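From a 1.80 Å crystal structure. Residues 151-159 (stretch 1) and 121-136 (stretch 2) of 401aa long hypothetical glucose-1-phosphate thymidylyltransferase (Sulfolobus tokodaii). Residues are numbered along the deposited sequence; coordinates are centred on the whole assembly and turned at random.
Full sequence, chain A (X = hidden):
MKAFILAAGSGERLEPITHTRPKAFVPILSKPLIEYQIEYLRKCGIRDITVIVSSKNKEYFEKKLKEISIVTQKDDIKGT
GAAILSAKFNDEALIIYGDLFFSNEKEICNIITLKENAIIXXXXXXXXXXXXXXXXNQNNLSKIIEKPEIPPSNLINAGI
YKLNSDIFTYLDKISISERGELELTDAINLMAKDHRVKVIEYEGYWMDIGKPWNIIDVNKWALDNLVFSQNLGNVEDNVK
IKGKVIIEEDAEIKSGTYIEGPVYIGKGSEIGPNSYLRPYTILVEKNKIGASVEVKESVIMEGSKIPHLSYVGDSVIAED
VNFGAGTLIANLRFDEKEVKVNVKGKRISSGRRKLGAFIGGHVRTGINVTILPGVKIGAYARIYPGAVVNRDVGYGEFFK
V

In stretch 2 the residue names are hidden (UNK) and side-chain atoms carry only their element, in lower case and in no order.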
ATOM      1  N   PRO A 151      -8.688 -12.676 -20.531  1.00 95.30           N
ATOM      2  CA  PRO A 151      -9.458 -11.487 -20.186  1.00 94.10           C
ATOM      3  C   PRO A 151     -10.684 -11.229 -21.096  1.00 92.52           C
ATOM      4  O   PRO A 151     -10.534 -10.634 -22.177  1.00 92.52           O
ATOM      5  CB  PRO A 151      -8.414 -10.354 -20.319  1.00 94.25           C
ATOM      6  CG  PRO A 151      -7.232 -10.966 -21.126  1.00 94.78           C
ATOM      7  CD  PRO A 151      -7.665 -12.355 -21.543  1.00 95.41           C
ATOM      8  N   PRO A 152     -11.893 -11.666 -20.656  1.00 90.85           N
ATOM      9  CA  PRO A 152     -13.160 -11.330 -21.331  1.00 89.50           C
ATOM     10  C   PRO A 152     -13.531  -9.826 -21.334  1.00 88.10           C
ATOM     11  O   PRO A 152     -14.359  -9.407 -22.155  1.00 88.06           O
ATOM     12  CB  PRO A 152     -14.204 -12.135 -20.533  1.00 89.40           C
ATOM     13  CG  PRO A 152     -13.415 -13.217 -19.881  1.00 89.96           C
ATOM     14  CD  PRO A 152     -12.142 -12.541 -19.499  1.00 90.67           C
ATOM     15  N   SER A 153     -12.932  -9.038 -20.428  1.00 86.21           N
ATOM     16  CA  SER A 153     -13.206  -7.594 -20.277  1.00 83.71           C
ATOM     17  C   SER A 153     -12.003  -6.857 -19.665  1.00 82.00           C
ATOM     18  O   SER A 153     -11.139  -7.473 -19.039  1.00 81.41           O
ATOM     19  CB  SER A 153     -14.473  -7.365 -19.421  1.00 83.74           C
ATOM     20  OG  SER A 153     -14.971  -6.034 -19.504  1.00 83.05           O
ATOM     21  N   ASN A 154     -11.958  -5.542 -19.878  1.00 79.91           N
ATOM     22  CA  ASN A 154     -11.057  -4.637 -19.158  1.00 78.02           C
ATOM     23  C   ASN A 154     -11.598  -4.198 -17.794  1.00 76.02           C
ATOM     24  O   ASN A 154     -10.831  -3.761 -16.928  1.00 75.96           O
ATOM     25  CB  ASN A 154     -10.773  -3.403 -20.001  1.00 78.61           C
ATOM     26  CG  ASN A 154      -9.668  -3.634 -20.990  1.00 80.48           C
ATOM     27  OD1 ASN A 154      -8.492  -3.709 -20.622  1.00 82.17           O
ATOM     28  ND2 ASN A 154     -10.034  -3.763 -22.265  1.00 83.68           N
ATOM     29  N   LEU A 155     -12.919  -4.297 -17.626  1.00 73.19           N
ATOM     30  CA  LEU A 155     -13.586  -4.019 -16.358  1.00 70.14           C
ATOM     31  C   LEU A 155     -13.289  -5.073 -15.307  1.00 68.04           C
ATOM     32  O   LEU A 155     -13.659  -6.237 -15.456  1.00 67.56           O
ATOM     33  CB  LEU A 155     -15.104  -3.937 -16.534  1.00 70.22           C
ATOM     34  CG  LEU A 155     -15.863  -2.609 -16.447  1.00 69.76           C
ATOM     35  CD1 LEU A 155     -17.188  -2.897 -15.788  1.00 69.49           C
ATOM     36  CD2 LEU A 155     -15.136  -1.503 -15.693  1.00 68.64           C
ATOM     37  N   ILE A 156     -12.643  -4.646 -14.231  1.00 65.52           N
ATOM     38  CA  ILE A 156     -12.387  -5.532 -13.101  1.00 63.15           C
ATOM     39  C   ILE A 156     -13.161  -5.089 -11.840  1.00 60.80           C
ATOM     40  O   ILE A 156     -13.623  -3.943 -11.749  1.00 60.38           O
ATOM     41  CB  ILE A 156     -10.835  -5.725 -12.850  1.00 63.51           C
ATOM     42  CG1 ILE A 156     -10.150  -4.412 -12.450  1.00 63.11           C
ATOM     43  CG2 ILE A 156     -10.135  -6.331 -14.092  1.00 63.65           C
ATOM     44  CD1 ILE A 156      -9.615  -4.418 -11.063  1.00 61.75           C
ATOM     45  N   ASN A 157     -13.311  -6.004 -10.890  1.00 57.74           N
ATOM     46  CA  ASN A 157     -13.883  -5.672  -9.598  1.00 55.17           C
ATOM     47  C   ASN A 157     -12.979  -4.711  -8.810  1.00 53.74           C
ATOM     48  O   ASN A 157     -11.926  -5.119  -8.329  1.00 53.48           O
ATOM     49  CB  ASN A 157     -14.136  -6.955  -8.806  1.00 55.11           C
ATOM     50  CG  ASN A 157     -14.733  -6.698  -7.420  1.00 55.06           C
ATOM     51  OD1 ASN A 157     -15.132  -5.581  -7.090  1.00 55.92           O
ATOM     52  ND2 ASN A 157     -14.802  -7.740  -6.613  1.00 52.81           N
ATOM     53  N   ALA A 158     -13.388  -3.443  -8.691  1.00 51.29           N
ATOM     54  CA  ALA A 158     -12.626  -2.420  -7.952  1.00 49.52           C
ATOM     55  C   ALA A 158     -12.639  -2.598  -6.417  1.00 48.34           C
ATOM     56  O   ALA A 158     -11.968  -1.840  -5.715  1.00 48.70           O
ATOM     57  CB  ALA A 158     -13.108  -1.033  -8.312  1.00 48.87           C
ATOM     58  N   GLY A 159     -13.389  -3.585  -5.909  1.00 46.59           N
ATOM     59  CA  GLY A 159     -13.507  -3.880  -4.473  1.00 44.05           C
ATOM     60  C   GLY A 159     -14.171  -2.834  -3.583  1.00 43.22           C
ATOM     61  O   GLY A 159     -13.871  -2.770  -2.386  1.00 42.12           O
ATOM     62  N   UNK A 121     -16.479  -0.822 -10.683  1.00 46.78           N
ATOM     63  CA  UNK A 121     -15.586  -1.494 -11.597  1.00 48.21           C
ATOM     64  C   UNK A 121     -14.649  -0.482 -12.207  1.00 49.52           C
ATOM     65  O   UNK A 121     -15.028   0.657 -12.505  1.00 49.86           O
ATOM     66  N   UNK A 122     -13.409  -0.901 -12.370  1.00 51.39           N
ATOM     67  CA  UNK A 122     -12.367  -0.031 -12.864  1.00 53.30           C
ATOM     68  C   UNK A 122     -11.707  -0.734 -14.052  1.00 55.35           C
ATOM     69  O   UNK A 122     -11.595  -1.968 -14.078  1.00 55.11           O
ATOM     70  c   UNK A 122     -11.340   0.332 -11.723  1.00 52.96           C
ATOM     71  c   UNK A 122     -10.277   1.310 -12.209  1.00 52.47           C
ATOM     72  c   UNK A 122     -10.706  -0.909 -11.114  1.00 52.53           C
ATOM     73  N   UNK A 123     -11.310   0.052 -15.048  1.00 58.28           N
ATOM     74  CA  UNK A 123     -10.606  -0.500 -16.199  1.00 61.41           C
ATOM     75  C   UNK A 123      -9.077  -0.534 -15.991  1.00 63.32           C
ATOM     76  O   UNK A 123      -8.408   0.512 -15.888  1.00 62.78           O
ATOM     77  c   UNK A 123     -12.443  -0.113 -17.980  1.00 62.43           C
ATOM     78  n   UNK A 123     -13.750   2.368 -20.339  1.00 66.81           N
ATOM     79  c   UNK A 123     -12.610   0.354 -19.417  1.00 64.52           C
ATOM     80  c   UNK A 123     -13.949   1.028 -19.657  1.00 65.67           C
ATOM     81  c   UNK A 123     -11.014   0.206 -17.494  1.00 61.64           C
ATOM     82  N   UNK A 124      -8.562  -1.767 -15.890  1.00 65.71           N
ATOM     83  CA  UNK A 124      -7.120  -2.052 -15.807  1.00 68.07           C
ATOM     84  C   UNK A 124      -6.603  -2.658 -17.113  1.00 69.99           C
ATOM     85  O   UNK A 124      -7.300  -3.461 -17.753  1.00 70.36           O
ATOM     86  c   UNK A 124      -7.105  -2.371 -13.290  1.00 67.96           C
ATOM     87  c   UNK A 124      -7.345  -4.378 -14.769  1.00 66.63           C
ATOM     88  c   UNK A 124      -6.736  -2.999 -14.620  1.00 67.74           C
ATOM     89  N   UNK A 125      -5.383  -2.269 -17.494  1.00 72.15           N
ATOM     90  CA  UNK A 125      -4.742  -2.774 -18.713  1.00 73.92           C
ATOM     91  C   UNK A 125      -3.966  -4.064 -18.451  1.00 75.05           C
ATOM     92  O   UNK A 125      -2.880  -4.254 -19.000  1.00 75.64           O
ATOM     93  o   UNK A 125      -2.807  -1.362 -18.423  1.00 74.19           O
ATOM     94  c   UNK A 125      -3.834  -1.708 -19.326  1.00 73.88           C
ATOM     95  N   UNK A 126      -4.540  -4.935 -17.613  1.00 76.43           N
ATOM     96  CA  UNK A 126      -4.003  -6.264 -17.296  1.00 77.70           C
ATOM     97  C   UNK A 126      -5.056  -7.129 -16.597  1.00 78.69           C
ATOM     98  O   UNK A 126      -4.793  -7.670 -15.540  1.00 78.39           O
ATOM     99  o   UNK A 126      -4.321  -5.266 -14.750  1.00 79.77           O
ATOM    100  n   UNK A 126      -2.158  -5.385 -14.172  1.00 78.71           N
ATOM    101  c   UNK A 126      -3.154  -5.553 -15.024  1.00 78.39           C
ATOM    102  c   UNK A 126      -2.792  -6.135 -16.377  1.00 77.74           C
ATOM    103  N   UNK A 127      -6.253  -7.265 -17.185  1.00 79.82           N
ATOM    104  CA  UNK A 127      -7.394  -7.753 -16.400  1.00 80.89           C
ATOM    105  C   UNK A 127      -7.395  -9.220 -15.958  1.00 81.94           C
ATOM    106  O   UNK A 127      -8.403  -9.677 -15.417  1.00 82.04           O
ATOM    107  c   UNK A 127      -8.064  -6.549 -18.392  1.00 80.43           C
ATOM    108  c   UNK A 127      -8.591  -7.476 -17.324  1.00 80.84           C
ATOM    109  c   UNK A 127      -6.649  -6.949 -18.564  1.00 79.91           C
ATOM    110  N   UNK A 128      -6.272  -9.922 -16.123  1.00 83.32           N
ATOM    111  CA  UNK A 128      -6.200 -11.393 -15.914  1.00 84.78           C
ATOM    112  C   UNK A 128      -6.921 -12.091 -14.716  1.00 85.59           C
ATOM    113  O   UNK A 128      -7.441 -13.186 -14.933  1.00 85.76           O
ATOM    114  c   UNK A 128      -4.511 -12.393 -17.554  1.00 85.75           C
ATOM    115  n   UNK A 128      -2.333  -9.801 -17.752  1.00 87.99           N
ATOM    116  c   UNK A 128      -4.772 -11.920 -16.122  1.00 84.79           C
ATOM    117  c   UNK A 128      -2.719 -10.936 -18.659  1.00 87.76           C
ATOM    118  c   UNK A 128      -3.040 -12.273 -17.954  1.00 87.09           C
ATOM    119  N   UNK A 129      -6.931 -11.575 -13.471  1.00 86.43           N
ATOM    120  CA  UNK A 129      -5.851 -10.813 -12.814  1.00 87.01           C
ATOM    121  C   UNK A 129      -5.860 -10.617 -11.270  1.00 87.04           C
ATOM    122  O   UNK A 129      -4.786 -10.769 -10.694  1.00 87.22           O
ATOM    123  c   UNK A 129      -4.197  -8.935 -12.895  1.00 88.65           C
ATOM    124  o   UNK A 129      -3.722  -9.516 -11.892  1.00 90.12           O
ATOM    125  o   UNK A 129      -3.695  -7.904 -13.390  1.00 90.21           O
ATOM    126  c   UNK A 129      -5.421  -9.544 -13.534  1.00 87.32           C
ATOM    127  N   UNK A 130      -6.938 -10.238 -10.555  1.00 86.92           N
ATOM    128  CA  UNK A 130      -8.223  -9.579 -10.938  1.00 86.52           C
ATOM    129  C   UNK A 130      -9.424 -10.370 -11.514  1.00 86.27           C
ATOM    130  O   UNK A 130      -9.360 -10.978 -12.593  1.00 86.31           O
ATOM    131  c   UNK A 130      -5.239  -5.642 -11.321  1.00 86.55           C
ATOM    132  c   UNK A 130      -8.038  -8.211 -11.640  1.00 86.53           C
ATOM    133  c   UNK A 130      -6.690  -7.334  -9.661  1.00 86.05           C
ATOM    134  c   UNK A 130      -4.974  -5.676  -9.956  1.00 86.67           C
ATOM    135  c   UNK A 130      -6.971  -7.313 -11.035  1.00 86.25           C
ATOM    136  c   UNK A 130      -5.697  -6.521  -9.119  1.00 86.16           C
ATOM    137  c   UNK A 130      -6.228  -6.457 -11.847  1.00 86.04           C
ATOM    138  o   UNK A 130      -3.989  -4.854  -9.448  1.00 86.57           O
ATOM    139  N   UNK A 131     -10.519 -10.318 -10.750  1.00 85.75           N
ATOM    140  CA  UNK A 131     -11.840 -10.746 -11.193  1.00 85.12           C
ATOM    141  C   UNK A 131     -12.383  -9.787 -12.234  1.00 84.67           C
ATOM    142  O   UNK A 131     -12.509  -8.584 -11.984  1.00 84.47           O
ATOM    143  N   UNK A 132     -12.688 -10.340 -13.408  1.00 84.34           N
ATOM    144  CA  UNK A 132     -13.176  -9.583 -14.561  1.00 83.72           C
ATOM    145  C   UNK A 132     -14.701  -9.513 -14.482  1.00 83.58           C
ATOM    146  O   UNK A 132     -15.346 -10.483 -14.082  1.00 83.49           O
ATOM    147  c   UNK A 132     -11.430 -11.015 -15.711  1.00 83.87           C
ATOM    148  c   UNK A 132     -12.748 -10.256 -15.887  1.00 83.67           C
ATOM    149  c   UNK A 132     -12.594  -9.231 -16.972  1.00 82.89           C
ATOM    150  N   UNK A 133     -15.276  -8.368 -14.847  1.00 83.28           N
ATOM    151  CA  UNK A 133     -16.723  -8.160 -14.701  1.00 83.02           C
ATOM    152  C   UNK A 133     -17.484  -8.411 -15.999  1.00 83.14           C
ATOM    153  O   UNK A 133     -17.317  -7.675 -16.979  1.00 83.15           O
ATOM    154  c   UNK A 133     -16.973  -7.103 -11.619  1.00 80.18           C
ATOM    155  c   UNK A 133     -17.006  -4.826 -12.603  1.00 81.54           C
ATOM    156  c   UNK A 133     -17.049  -6.755 -14.156  1.00 82.80           C
ATOM    157  c   UNK A 133     -16.535  -6.249 -12.797  1.00 81.85           C
ATOM    158  N   UNK A 134     -18.317  -9.457 -15.987  1.00 83.44           N
ATOM    159  CA  UNK A 134     -19.210  -9.799 -17.114  1.00 83.49           C
ATOM    160  C   UNK A 134     -20.508  -8.984 -17.028  1.00 83.41           C
ATOM    161  O   UNK A 134     -21.370  -9.243 -16.176  1.00 83.18           O
ATOM    162  c   UNK A 134     -20.028 -11.735 -18.558  1.00 83.38           C
ATOM    163  c   UNK A 134     -18.394 -12.200 -16.723  1.00 83.14           C
ATOM    164  c   UNK A 134     -19.566 -11.329 -17.161  1.00 83.54           C
ATOM    165  N   UNK A 135     -20.639  -7.997 -17.903  1.00 83.43           N
ATOM    166  CA  UNK A 135     -21.830  -7.161 -17.916  1.00 84.02           C
ATOM    167  C   UNK A 135     -22.934  -7.704 -18.843  1.00 84.78           C
ATOM    168  O   UNK A 135     -22.712  -7.848 -20.050  1.00 85.04           O
ATOM    169  c   UNK A 135     -20.617  -4.876 -17.408  1.00 82.53           C
ATOM    170  c   UNK A 135     -20.340  -3.548 -18.083  1.00 81.14           C
ATOM    171  c   UNK A 135     -21.314  -4.671 -16.074  1.00 81.26           C
ATOM    172  c   UNK A 135     -21.463  -5.738 -18.336  1.00 83.65           C
ATOM    173  N   UNK A 136     -24.118  -7.982 -18.288  1.00 85.38           N
ATOM    174  CA  UNK A 136     -25.287  -8.375 -19.100  1.00 85.89           C
ATOM    175  C   UNK A 136     -25.730  -7.293 -20.114  1.00 86.57           C
ATOM    176  O   UNK A 136     -25.234  -6.157 -20.094  1.00 86.59           O
ATOM    177  o   UNK A 136     -27.500  -7.847 -16.289  1.00 84.72           O
ATOM    178  c   UNK A 136     -27.126  -7.633 -17.465  1.00 85.23           C
ATOM    179  c   UNK A 136     -26.461  -8.807 -18.213  1.00 85.53           C
ATOM    180  o   UNK A 136     -27.309  -6.523 -18.032  1.00 83.32           O
TER

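Position 121 has no side-chain atoms, so it is Gly121. Its CA lies 3.1 Å from Ile156 O, a CA-H...O contact, and a modelled CB would sit 3.3 Å from Leu155 CD1, so the bare backbone suits this close crossing.

Position 122 carries three carbons, one bearing the other two: a fork at CB, hence Val122. CG1 lies 3.7 Å from both Ile156 CD1 and Ala158 CB. Its backbone pairs twice with Ile156: Val122 N donates to Ile156 O (3.1 Å) and Ile156 N donates to Val122 O (2.9 Å, 175° at the hydrogen).

Position 123 has four carbons in a row ending in nitrogen, which is Lys123. Its CG packs 3.8 Å from Leu155 CD2, while the end of the chain leads away into an exposed setting.

Position 124 again shows three carbons forked at CB. Such a fork with no oxygen means Val124, whose CG2 is 3.5 Å from Ile156 CG2; Val124 N donates to Asn154 O at 3.2 Å.

Position 125 has one carbon and one oxygen, Ser125, with CB pointing away from stretch 1. Position 126 has two carbons, the second carrying one oxygen and one nitrogen; this amide is Asn126, and it makes no contact across.

At position 127 three carbons close a ring onto the backbone nitrogen, giving Pro127. Its CB is 3.1 Å from Ser153 O, 3.8 Å from Ile156 CG2 and 4.2 Å from Pro151 CB.

Position 128 is another four-carbon chain ending in nitrogen, Lys128, with CB directed away. Position 129 has two carbons, the second bearing two oxygens: a carboxylate with one methylene, Asp129, preceded by a cis peptide bond.

Position 130 has one carbon leading to a six-carbon ring that bears an oxygen, so it is Tyr130, also after a cis peptide. Ile156 CD1 stands over one face, 4.2 Å from the centroid of the Tyr130 ring and 24° off its normal, a CH-pi contact.

Position 131 lacks side-chain atoms and is Gly131; its O accepts from Asn157 N at 2.9 Å.

Position 132 has three carbons forked at CB, Val132. CG1 approaches Ser153 O at 3.1 Å, and CG2 meets Pro152 CD at 4.1 Å.

Position 133 holds four carbons forked at the second, hence Leu133. Leu133 N donates to Leu155 O at 2.7 Å, and Leu133 CD1 is 3.7 Å from Leu155 CD1. Position 134 has three carbons forked at CB and no close contact with stretch 1: Val134. Position 135 repeats the four-carbon fork, so it is Leu135, whose CD1 reaches Leu155 CD1 at 4.0 Å. Position 136, two carbons ending in two oxygens, is Asp136, out of reach.

The contact works through strand 155-158 hydrogen-bonding to both segments of stretch 2. Its pairing with 121-123 is antiparallel, and Ile156 also bridges to Val132 (CA to CA, 4.4 Å). Leu155 packs with Lys123, Leu133 and Leu135, while Ile156 fills a pocket of Val122, Val124, Pro127 and Tyr130. Together the stretches bury 981 Å².

Stretch 2 (121-136) GVKVSNPKDYGVLVLD
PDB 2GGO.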